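Local coordinates for protein cAMP factor (Mobiluncus curtisii, PDB 6JLC) that probably acts as a secreted pore-forming toxin that takes part in co-haemolysis of red blood cells, the chain here being the larger, C-terminal part of the protein, at residues R180-Q183 / T184-E188; K160-W163 / N164-A168; E188-K191 / A192-W196. One frame throughout, in Å; residues are numbered along the deposited sequence.

All three contacts are local, each between side chains three or four residues apart along a helix, and together they lie on two helices that follow each other in the chain. Contact 2 comes first, on helix 152-173; contacts 1 and 3 come later, in succession on helix 179-197, where they share Glu188. Their centres are 11 to 14 Å apart, and all lie on the same side of the chain's centre. Contact 2 touches both others: Thr165 CG2 is 4.1 Å from Leu185 CD1, and Arg166 NH2 is 3.5 Å from Val193 CG2. The two helices, with helix 203-222, form the C-terminal three-helix bundle of this all-helical, probably pore-forming protein.

Contact 1. Residues R180-Q183 / T184-E188; sequences RTYQ and TLNKE
Arg180 and Thr184 open a run of i to i+4 contacts in the first turns of helix 179-197, a surface contact with Leu185 turned inward. The backbone evidence is regular: Thr184 N, Leu185 N, Asn186 N and Lys187 N each bond to the carbonyl four residues back. Thr184 adds a side-chain bond, its OG1 giving its proton to Arg180 O at 2.6 Å. With OG1 anti to the carbonyl carbon (chi1 -52°), the hydroxyl is turned back toward the preceding turn. Arg180 O therefore takes two donors, Thr184 N and Thr184 OG1, which arrive from opposite faces of its carbonyl plane.

Tyr182 and Asn186 meet one turn apart, where Tyr182 CE1 is 3.4 Å from Asn186 ND2. Ring and amide planes are inclined by 55°, and the amide comes in over one face of the ring, with OD1 above it, rather than lying flat on it. Asn186 OD1 accepts a hydrogen bond from Arg169, which ties this branch of the amide to helix 152-173. Beside this pair, Lys187 runs over the carbonyl of Gln183, with Lys187 CG 3.3 Å from Gln183 O. A bend at its last torsion (chi4 46°) then brings Lys187 NZ to 3.4 Å from Gln183 CG, a contact with the aliphatic part of the glutamine.

On the inner side, Leu185 packs on Arg169 of helix 152-173 and on Ala216 and Tyr217 of helix 203-222. Thr181 likewise reaches Ile173 and Ala220, so these turns pack against both helices.

Contact 2. Residues K160-W163 / N164-A168; sequences KAIW and NTRVA. With ACT (acetate ion), chain B.
Lys160 begins this turn by accepting the backbone N-H of Asn164 at its carbonyl, and its CG lies 4.0 Å from Asn164 ND2, the two side chains running side by side in the same direction. Ala161 comes next, with a carbonyl that serves two donors: Thr165 N, and Thr165 OG1 at 2.7 Å from Ala161 O. They approach from opposite faces of the carbonyl plane, the hydroxyl reaching it because OG1 stands anti to the carbonyl carbon of Thr165 (chi1 -55°). The methyl group of Ala161 packs on Ile210 of helix 203-222.

Ile162 packs against the arginine one turn on. Its CG2 lies against one face of the Arg166 guanidinium, 3.4 Å from Arg166 NH1. These are i to i+4 pairs within helix 152-173, a member of the C-terminal three-helix bundle; Ile162 also packs on Ala192 and Trp196 of helix 179-197, while Thr165 reaches Leu213 of helix 203-222.

Trp163 supplies the aromatic partner in an i to i+3 cation-pi contact. Arg166 CZ stands 4.6 Å from the centroid of the Trp163 six-membered ring, only 8° off the ring normal. The guanidinium plane is nevertheless inclined by 67° to the indole, so one edge, led by NH1, is directed at the ring face. Facing the acetate ion, probably from the crystallisation liquor, Arg166 NE bonds to acetate O at 2.9 Å and Arg166 NH2 to acetate OXT at 2.8 Å. These two bonds would hold the guanidinium's rotation in the crystal; Arg169 NH1 also bonds the ion. Arg166 CD adds a CH-pi contact, 4.2 Å from the same Trp163 centroid.

Contact 3. Residues E188-K191 / A192-W196; sequences EITK and AVRVW
Thr190 and Arg194 lie side by side and point the same way from successive turns of helix 179-197. Thr190 CG2 approaches Arg194 NE at 4.1 Å, a loose contact oblique to the guanidinium plane. Nearer the backbone, Arg194 CG passes 3.4 Å from Thr190 O, the carbonyl that also takes the Arg194 backbone N-H. The Thr190 hydroxyl has its own partner, Asn186 O, one turn back.

Ile189 and Val193 form the apolar pair of this turn. Their CG2 methyls approach to 4.3 Å between Ile189 CG2 and Val193 CG2. With Val193 CG1 anti to the backbone N (chi1 167°), CG2 lies beside that N and comes 3.4 Å from Ile189 O.

Lys191 extends back along the helix in a straight chain to Glu188, an i to i+3 salt bridge with Lys191 NZ 3.1 Å from Glu188 OE2. The ammonium group meets this oxygen from above the carboxylate plane, 55° out of it. In the other direction, Lys191 O takes two weak backbone bonds, from Val195 N and Arg194 N, both at 3.3 Å.

Toward the bundle interior, Ile189 packs on Arg169 of helix 152-173 and on Leu213 of helix 203-222. Val193 meets Arg166, Ala192 rests on Leu213 and Val195 on Ala209, which places this part of helix 179-197 against both helices.

Contact 1. Residues R180-Q183 / T184-E188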
ATOM      1  N   ARG A 180     -17.953 -13.498 -29.293  1.00 49.14           N
ATOM      2  CA  ARG A 180     -18.095 -12.072 -29.584  1.00 50.20           C
ATOM      3  C   ARG A 180     -18.281 -11.254 -28.315  1.00 46.66           C
ATOM      4  O   ARG A 180     -17.824 -10.108 -28.243  1.00 45.77           O
ATOM      5  CB  ARG A 180     -19.278 -11.829 -30.522  1.00 51.44           C
ATOM      6  CG  ARG A 180     -19.076 -12.306 -31.942  1.00 60.66           C
ATOM      7  CD  ARG A 180     -20.027 -11.591 -32.879  1.00 64.76           C
ATOM      8  NE  ARG A 180     -21.388 -12.118 -32.805  1.00 61.26           N
ATOM      9  CZ  ARG A 180     -22.464 -11.471 -33.243  1.00 59.83           C
ATOM     10  NH1 ARG A 180     -22.342 -10.261 -33.781  1.00 51.18           N
ATOM     11  NH2 ARG A 180     -23.665 -12.035 -33.146  1.00 55.33           N
ATOM     12  N   THR A 181     -18.963 -11.817 -27.313  1.00 45.46           N
ATOM     13  CA  THR A 181     -19.136 -11.114 -26.045  1.00 44.43           C
ATOM     14  C   THR A 181     -17.796 -10.957 -25.338  1.00 48.92           C
ATOM     15  O   THR A 181     -17.479  -9.892 -24.794  1.00 48.29           O
ATOM     16  CB  THR A 181     -20.123 -11.873 -25.148  1.00 49.94           C
ATOM     17  OG1 THR A 181     -21.385 -12.027 -25.816  1.00 52.17           O
ATOM     18  CG2 THR A 181     -20.326 -11.129 -23.825  1.00 45.08           C
ATOM     19  N   TYR A 182     -17.001 -12.026 -25.330  1.00 46.67           N
ATOM     20  CA  TYR A 182     -15.665 -11.972 -24.741  1.00 43.41           C
ATOM     21  C   TYR A 182     -14.789 -10.944 -25.447  1.00 43.77           C
ATOM     22  O   TYR A 182     -14.105 -10.143 -24.797  1.00 39.62           O
ATOM     23  CB  TYR A 182     -15.028 -13.358 -24.817  1.00 41.34           C
ATOM     24  CG  TYR A 182     -13.678 -13.497 -24.145  1.00 36.33           C
ATOM     25  CD1 TYR A 182     -12.497 -13.291 -24.856  1.00 40.98           C
ATOM     26  CD2 TYR A 182     -13.585 -13.873 -22.811  1.00 38.44           C
ATOM     27  CE1 TYR A 182     -11.260 -13.447 -24.250  1.00 38.01           C
ATOM     28  CE2 TYR A 182     -12.357 -14.033 -22.196  1.00 38.32           C
ATOM     29  CZ  TYR A 182     -11.196 -13.815 -22.916  1.00 43.47           C
ATOM     30  OH  TYR A 182      -9.973 -13.975 -22.296  1.00 37.62           O
ATOM     31  N   GLN A 183     -14.793 -10.962 -26.784  1.00 41.36           N
ATOM     32  CA  GLN A 183     -13.905 -10.096 -27.556  1.00 45.79           C
ATOM     33  C   GLN A 183     -14.280  -8.625 -27.401  1.00 44.18           C
ATOM     34  O   GLN A 183     -13.399  -7.765 -27.280  1.00 41.49           O
ATOM     35  CB  GLN A 183     -13.930 -10.511 -29.029  1.00 54.05           C
ATOM     36  CG  GLN A 183     -12.963  -9.749 -29.917  1.00 62.06           C
ATOM     37  CD  GLN A 183     -12.867 -10.343 -31.307  1.00 79.40           C
ATOM     38  OE1 GLN A 183     -12.052 -11.228 -31.559  1.00 90.72           O
ATOM     39  NE2 GLN A 183     -13.700  -9.855 -32.221  1.00 83.27           N
ATOM     40  N   THR A 184     -15.577  -8.314 -27.422  1.00 38.83           N
ATOM     41  CA  THR A 184     -16.023  -6.944 -27.168  1.00 37.20           C
ATOM     42  C   THR A 184     -15.508  -6.429 -25.829  1.00 38.11           C
ATOM     43  O   THR A 184     -15.039  -5.288 -25.722  1.00 35.92           O
ATOM     44  CB  THR A 184     -17.550  -6.888 -27.195  1.00 44.84           C
ATOM     45  OG1 THR A 184     -18.018  -7.483 -28.403  1.00 41.61           O
ATOM     46  CG2 THR A 184     -18.053  -5.443 -27.077  1.00 47.09           C
ATOM     47  N   LEU A 185     -15.616  -7.252 -24.783  1.00 38.62           N
ATOM     48  CA  LEU A 185     -15.121  -6.829 -23.475  1.00 33.25           C
ATOM     49  C   LEU A 185     -13.613  -6.600 -23.517  1.00 34.48           C
ATOM     50  O   LEU A 185     -13.108  -5.623 -22.949  1.00 33.41           O
ATOM     51  CB  LEU A 185     -15.480  -7.873 -22.411  1.00 34.19           C
ATOM     52  CG  LEU A 185     -14.950  -7.591 -21.001  1.00 36.02           C
ATOM     53  CD1 LEU A 185     -15.433  -6.228 -20.501  1.00 32.04           C
ATOM     54  CD2 LEU A 185     -15.313  -8.707 -20.017  1.00 37.38           C
ATOM     55  N   ASN A 186     -12.879  -7.493 -24.188  1.00 33.99           N
ATOM     56  CA  ASN A 186     -11.430  -7.312 -24.287  1.00 32.50           C
ATOM     57  C   ASN A 186     -11.083  -5.989 -24.962  1.00 31.91           C
ATOM     58  O   ASN A 186     -10.128  -5.316 -24.566  1.00 32.72           O
ATOM     59  CB  ASN A 186     -10.802  -8.489 -25.031  1.00 34.30           C
ATOM     60  CG  ASN A 186     -10.331  -9.574 -24.091  1.00 38.05           C
ATOM     61  OD1 ASN A 186     -10.658  -9.562 -22.907  1.00 39.75           O
ATOM     62  ND2 ASN A 186      -9.553 -10.514 -24.607  1.00 35.92           N
ATOM     63  N   LYS A 187     -11.851  -5.595 -25.983  1.00 40.00           N
ATOM     64  CA  LYS A 187     -11.618  -4.306 -26.628  1.00 34.30           C
ATOM     65  C   LYS A 187     -11.784  -3.157 -25.641  1.00 33.86           C
ATOM     66  O   LYS A 187     -11.018  -2.185 -25.667  1.00 32.98           O
ATOM     67  CB  LYS A 187     -12.565  -4.136 -27.817  1.00 41.70           C
ATOM     68  CG  LYS A 187     -12.284  -5.096 -28.968  1.00 55.88           C
ATOM     69  CD  LYS A 187     -13.469  -5.163 -29.927  1.00 61.20           C
ATOM     70  CE  LYS A 187     -13.036  -5.582 -31.323  1.00 70.55           C
ATOM     71  NZ  LYS A 187     -12.111  -6.749 -31.295  1.00 76.04           N
ATOM     72  N   GLU A 188     -12.766  -3.253 -24.749  1.00 34.37           N
ATOM     73  CA  GLU A 188     -12.941  -2.184 -23.768  1.00 34.94           C
ATOM     74  C   GLU A 188     -11.833  -2.208 -22.723  1.00 30.43           C
ATOM     75  O   GLU A 188     -11.395  -1.154 -22.249  1.00 28.82           O
ATOM     76  CB  GLU A 188     -14.308  -2.302 -23.109  1.00 43.43           C
ATOM     77  CG  GLU A 188     -15.458  -2.166 -24.095  1.00 61.29           C
ATOM     78  CD  GLU A 188     -15.697  -0.723 -24.517  1.00 71.05           C
ATOM     79  OE1 GLU A 188     -15.094   0.189 -23.907  1.00 70.51           O
ATOM     80  OE2 GLU A 188     -16.490  -0.506 -25.461  1.00 75.87           O
TER

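Contact 2. Residues K160-W163 / N164-A168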
ATOM      1  N   LYS A 160      -6.224  -1.341 -10.821  1.00 31.28           N
ATOM      2  CA  LYS A 160      -7.032  -2.290 -10.059  1.00 35.07           C
ATOM      3  C   LYS A 160      -8.311  -2.655 -10.804  1.00 30.78           C
ATOM      4  O   LYS A 160      -8.705  -3.830 -10.842  1.00 31.40           O
ATOM      5  CB  LYS A 160      -7.357  -1.715  -8.679  1.00 42.29           C
ATOM      6  CG  LYS A 160      -7.678  -2.779  -7.634  1.00 57.99           C
ATOM      7  CD  LYS A 160      -7.535  -2.242  -6.214  1.00 68.71           C
ATOM      8  CE  LYS A 160      -6.072  -1.973  -5.865  1.00 71.82           C
ATOM      9  NZ  LYS A 160      -5.913  -0.771  -5.002  1.00 71.88           N
ATOM     10  N   ALA A 161      -8.977  -1.661 -11.404  1.00 25.93           N
ATOM     11  CA  ALA A 161     -10.186  -1.935 -12.175  1.00 28.12           C
ATOM     12  C   ALA A 161      -9.882  -2.800 -13.394  1.00 25.35           C
ATOM     13  O   ALA A 161     -10.656  -3.703 -13.729  1.00 28.88           O
ATOM     14  CB  ALA A 161     -10.857  -0.617 -12.595  1.00 26.41           C
ATOM     15  N   ILE A 162      -8.749  -2.549 -14.065  1.00 23.14           N
ATOM     16  CA  ILE A 162      -8.367  -3.385 -15.199  1.00 24.64           C
ATOM     17  C   ILE A 162      -8.190  -4.827 -14.747  1.00 30.54           C
ATOM     18  O   ILE A 162      -8.717  -5.765 -15.358  1.00 27.32           O
ATOM     19  CB  ILE A 162      -7.078  -2.845 -15.856  1.00 27.71           C
ATOM     20  CG1 ILE A 162      -7.342  -1.469 -16.492  1.00 27.70           C
ATOM     21  CG2 ILE A 162      -6.495  -3.857 -16.868  1.00 26.03           C
ATOM     22  CD1 ILE A 162      -6.068  -0.745 -16.927  1.00 28.70           C
ATOM     23  N   TRP A 163      -7.434  -5.029 -13.670  1.00 33.70           N
ATOM     24  CA  TRP A 163      -7.179  -6.392 -13.218  1.00 35.32           C
ATOM     25  C   TRP A 163      -8.452  -7.042 -12.697  1.00 36.05           C
ATOM     26  O   TRP A 163      -8.719  -8.210 -12.997  1.00 40.32           O
ATOM     27  CB  TRP A 163      -6.084  -6.394 -12.158  1.00 35.04           C
ATOM     28  CG  TRP A 163      -4.746  -6.370 -12.778  1.00 42.65           C
ATOM     29  CD1 TRP A 163      -3.870  -5.322 -12.808  1.00 45.48           C
ATOM     30  CD2 TRP A 163      -4.126  -7.439 -13.504  1.00 48.80           C
ATOM     31  NE1 TRP A 163      -2.734  -5.680 -13.496  1.00 53.77           N
ATOM     32  CE2 TRP A 163      -2.866  -6.975 -13.932  1.00 52.29           C
ATOM     33  CE3 TRP A 163      -4.514  -8.749 -13.824  1.00 52.13           C
ATOM     34  CZ2 TRP A 163      -1.983  -7.776 -14.667  1.00 48.61           C
ATOM     35  CZ3 TRP A 163      -3.636  -9.543 -14.559  1.00 47.27           C
ATOM     36  CH2 TRP A 163      -2.388  -9.052 -14.969  1.00 46.34           C
ATOM     37  N   ASN A 164      -9.259  -6.292 -11.935  1.00 34.93           N
ATOM     38  CA  ASN A 164     -10.551  -6.808 -11.499  1.00 27.44           C
ATOM     39  C   ASN A 164     -11.386  -7.259 -12.684  1.00 40.03           C
ATOM     40  O   ASN A 164     -12.084  -8.283 -12.609  1.00 41.50           O
ATOM     41  CB  ASN A 164     -11.329  -5.753 -10.709  1.00 35.96           C
ATOM     42  CG  ASN A 164     -10.842  -5.600  -9.290  1.00 47.83           C
ATOM     43  OD1 ASN A 164     -10.162  -6.478  -8.755  1.00 51.49           O
ATOM     44  ND2 ASN A 164     -11.199  -4.482  -8.660  1.00 50.97           N
ATOM     45  N   THR A 165     -11.341  -6.505 -13.792  1.00 32.68           N
ATOM     46  CA  THR A 165     -12.165  -6.859 -14.947  1.00 28.49           C
ATOM     47  C   THR A 165     -11.617  -8.093 -15.643  1.00 31.70           C
ATOM     48  O   THR A 165     -12.386  -8.947 -16.095  1.00 31.92           O
ATOM     49  CB  THR A 165     -12.257  -5.679 -15.921  1.00 29.73           C
ATOM     50  OG1 THR A 165     -12.740  -4.529 -15.219  1.00 32.08           O
ATOM     51  CG2 THR A 165     -13.195  -5.991 -17.075  1.00 30.91           C
ATOM     52  N   ARG A 166     -10.291  -8.204 -15.733  1.00 39.30           N
ATOM     53  CA  ARG A 166      -9.684  -9.398 -16.318  1.00 35.82           C
ATOM     54  C   ARG A 166     -10.038 -10.645 -15.514  1.00 35.72           C
ATOM     55  O   ARG A 166     -10.425 -11.673 -16.078  1.00 37.94           O
ATOM     56  CB  ARG A 166      -8.169  -9.227 -16.390  1.00 33.25           C
ATOM     57  CG  ARG A 166      -7.688  -8.243 -17.424  1.00 31.13           C
ATOM     58  CD  ARG A 166      -6.224  -7.934 -17.187  1.00 32.61           C
ATOM     59  NE  ARG A 166      -5.634  -7.263 -18.333  1.00 32.36           N
ATOM     60  CZ  ARG A 166      -4.593  -6.441 -18.260  1.00 35.11           C
ATOM     61  NH1 ARG A 166      -4.010  -6.196 -17.090  1.00 32.95           N
ATOM     62  NH2 ARG A 166      -4.127  -5.874 -19.362  1.00 35.73           N
ATOM     63  N   VAL A 167      -9.895 -10.570 -14.188  1.00 43.10           N
ATOM     64  CA  VAL A 167     -10.204 -11.717 -13.339  1.00 50.49           C
ATOM     65  C   VAL A 167     -11.657 -12.133 -13.524  1.00 45.15           C
ATOM     66  O   VAL A 167     -11.957 -13.305 -13.778  1.00 50.62           O
ATOM     67  CB  VAL A 167      -9.890 -11.397 -11.868  1.00 50.45           C
ATOM     68  CG1 VAL A 167     -10.607 -12.382 -10.948  1.00 54.94           C
ATOM     69  CG2 VAL A 167      -8.392 -11.432 -11.628  1.00 51.59           C
ATOM     70  N   ALA A 168     -12.579 -11.172 -13.418  1.00 42.44           N
ATOM     71  CA  ALA A 168     -13.996 -11.472 -13.601  1.00 40.65           C
ATOM     72  C   ALA A 168     -14.304 -11.945 -15.015  1.00 44.84           C
ATOM     73  O   ALA A 168     -15.205 -12.773 -15.212  1.00 43.21           O
ATOM     74  CB  ALA A 168     -14.843 -10.244 -13.260  1.00 38.79           C
TER
HETATM   75  C   ACT B 301      -6.408  -7.445 -21.726  1.00 34.05           C
HETATM   76  O   ACT B 301      -6.725  -8.243 -20.793  1.00 32.37           O
HETATM   77  OXT ACT B 301      -5.453  -6.634 -21.764  1.00 31.40           O
HETATM   78  CH3 ACT B 301      -7.316  -7.440 -22.995  1.00 27.94           C

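Contact 3. Residues E188-K191 / A192-W196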
ATOM      1  N   GLU A 188     -12.766  -3.253 -24.749  1.00 34.37           N
ATOM      2  CA  GLU A 188     -12.941  -2.184 -23.768  1.00 34.94           C
ATOM      3  C   GLU A 188     -11.833  -2.208 -22.723  1.00 30.43           C
ATOM      4  O   GLU A 188     -11.395  -1.154 -22.249  1.00 28.82           O
ATOM      5  CB  GLU A 188     -14.308  -2.302 -23.109  1.00 43.43           C
ATOM      6  CG  GLU A 188     -15.458  -2.166 -24.095  1.00 61.29           C
ATOM      7  CD  GLU A 188     -15.697  -0.723 -24.517  1.00 71.05           C
ATOM      8  OE1 GLU A 188     -15.094   0.189 -23.907  1.00 70.51           O
ATOM      9  OE2 GLU A 188     -16.490  -0.506 -25.461  1.00 75.87           O
ATOM     10  N   ILE A 189     -11.380  -3.401 -22.338  1.00 31.89           N
ATOM     11  CA  ILE A 189     -10.225  -3.501 -21.448  1.00 29.23           C
ATOM     12  C   ILE A 189      -9.020  -2.819 -22.076  1.00 28.88           C
ATOM     13  O   ILE A 189      -8.296  -2.058 -21.419  1.00 27.92           O
ATOM     14  CB  ILE A 189      -9.933  -4.980 -21.136  1.00 28.97           C
ATOM     15  CG1 ILE A 189     -11.087  -5.599 -20.342  1.00 27.58           C
ATOM     16  CG2 ILE A 189      -8.625  -5.111 -20.357  1.00 26.52           C
ATOM     17  CD1 ILE A 189     -10.922  -7.110 -20.172  1.00 30.72           C
ATOM     18  N   THR A 190      -8.800  -3.066 -23.373  1.00 27.27           N
ATOM     19  CA  THR A 190      -7.664  -2.456 -24.055  1.00 27.41           C
ATOM     20  C   THR A 190      -7.742  -0.934 -24.018  1.00 27.17           C
ATOM     21  O   THR A 190      -6.724  -0.259 -23.831  1.00 28.72           O
ATOM     22  CB  THR A 190      -7.593  -2.961 -25.496  1.00 32.84           C
ATOM     23  OG1 THR A 190      -7.197  -4.340 -25.495  1.00 33.09           O
ATOM     24  CG2 THR A 190      -6.578  -2.141 -26.299  1.00 35.10           C
ATOM     25  N   LYS A 191      -8.937  -0.372 -24.194  1.00 29.63           N
ATOM     26  CA  LYS A 191      -9.083   1.078 -24.103  1.00 35.99           C
ATOM     27  C   LYS A 191      -8.636   1.590 -22.744  1.00 36.21           C
ATOM     28  O   LYS A 191      -7.939   2.606 -22.650  1.00 31.90           O
ATOM     29  CB  LYS A 191     -10.532   1.476 -24.376  1.00 36.62           C
ATOM     30  CG  LYS A 191     -11.060   0.991 -25.718  1.00 41.15           C
ATOM     31  CD  LYS A 191     -12.487   1.482 -25.965  1.00 52.31           C
ATOM     32  CE  LYS A 191     -13.152   0.708 -27.102  1.00 61.20           C
ATOM     33  NZ  LYS A 191     -14.578   1.103 -27.300  1.00 64.10           N
ATOM     34  N   ALA A 192      -9.015   0.891 -21.672  1.00 29.11           N
ATOM     35  CA  ALA A 192      -8.570   1.296 -20.343  1.00 29.61           C
ATOM     36  C   ALA A 192      -7.058   1.148 -20.189  1.00 29.19           C
ATOM     37  O   ALA A 192      -6.404   1.995 -19.565  1.00 28.98           O
ATOM     38  CB  ALA A 192      -9.312   0.486 -19.275  1.00 25.72           C
ATOM     39  N   VAL A 193      -6.483   0.072 -20.738  1.00 27.15           N
ATOM     40  CA  VAL A 193      -5.040  -0.119 -20.646  1.00 29.41           C
ATOM     41  C   VAL A 193      -4.313   1.071 -21.264  1.00 29.42           C
ATOM     42  O   VAL A 193      -3.303   1.545 -20.727  1.00 31.47           O
ATOM     43  CB  VAL A 193      -4.625  -1.450 -21.310  1.00 30.04           C
ATOM     44  CG1 VAL A 193      -3.099  -1.530 -21.523  1.00 29.09           C
ATOM     45  CG2 VAL A 193      -5.120  -2.663 -20.493  1.00 28.54           C
ATOM     46  N   ARG A 194      -4.818   1.580 -22.394  1.00 30.98           N
ATOM     47  CA  ARG A 194      -4.137   2.681 -23.076  1.00 41.45           C
ATOM     48  C   ARG A 194      -4.120   3.934 -22.207  1.00 41.35           C
ATOM     49  O   ARG A 194      -3.075   4.580 -22.042  1.00 35.81           O
ATOM     50  CB  ARG A 194      -4.803   2.958 -24.427  1.00 37.91           C
ATOM     51  CG  ARG A 194      -4.541   1.856 -25.425  1.00 48.14           C
ATOM     52  CD  ARG A 194      -4.841   2.266 -26.861  1.00 54.10           C
ATOM     53  NE  ARG A 194      -4.628   1.135 -27.759  1.00 65.54           N
ATOM     54  CZ  ARG A 194      -3.433   0.693 -28.150  1.00 70.77           C
ATOM     55  NH1 ARG A 194      -2.323   1.298 -27.739  1.00 63.01           N
ATOM     56  NH2 ARG A 194      -3.347  -0.354 -28.959  1.00 75.73           N
ATOM     57  N   VAL A 195      -5.268   4.263 -21.607  1.00 41.77           N
ATOM     58  CA  VAL A 195      -5.338   5.360 -20.644  1.00 32.84           C
ATOM     59  C   VAL A 195      -4.307   5.167 -19.546  1.00 39.11           C
ATOM     60  O   VAL A 195      -3.559   6.090 -19.198  1.00 41.04           O
ATOM     61  CB  VAL A 195      -6.759   5.472 -20.062  1.00 26.66           C
ATOM     62  CG1 VAL A 195      -6.821   6.590 -19.020  1.00 30.53           C
ATOM     63  CG2 VAL A 195      -7.764   5.725 -21.161  1.00 32.03           C
ATOM     64  N   TRP A 196      -4.229   3.944 -19.001  1.00 31.41           N
ATOM     65  CA  TRP A 196      -3.303   3.670 -17.908  1.00 31.51           C
ATOM     66  C   TRP A 196      -1.851   3.901 -18.323  1.00 37.34           C
ATOM     67  O   TRP A 196      -1.031   4.345 -17.512  1.00 31.52           O
ATOM     68  CB  TRP A 196      -3.491   2.239 -17.418  1.00 32.76           C
ATOM     69  CG  TRP A 196      -2.585   1.860 -16.296  1.00 31.93           C
ATOM     70  CD1 TRP A 196      -2.753   2.140 -14.969  1.00 32.40           C
ATOM     71  CD2 TRP A 196      -1.364   1.128 -16.400  1.00 33.70           C
ATOM     72  NE1 TRP A 196      -1.712   1.615 -14.242  1.00 33.37           N
ATOM     73  CE2 TRP A 196      -0.848   0.987 -15.101  1.00 37.64           C
ATOM     74  CE3 TRP A 196      -0.664   0.567 -17.468  1.00 40.10           C
ATOM     75  CZ2 TRP A 196       0.344   0.321 -14.841  1.00 44.77           C
ATOM     76  CZ3 TRP A 196       0.514  -0.094 -17.208  1.00 38.72           C
ATOM     77  CH2 TRP A 196       1.007  -0.214 -15.908  1.00 46.72           C
TER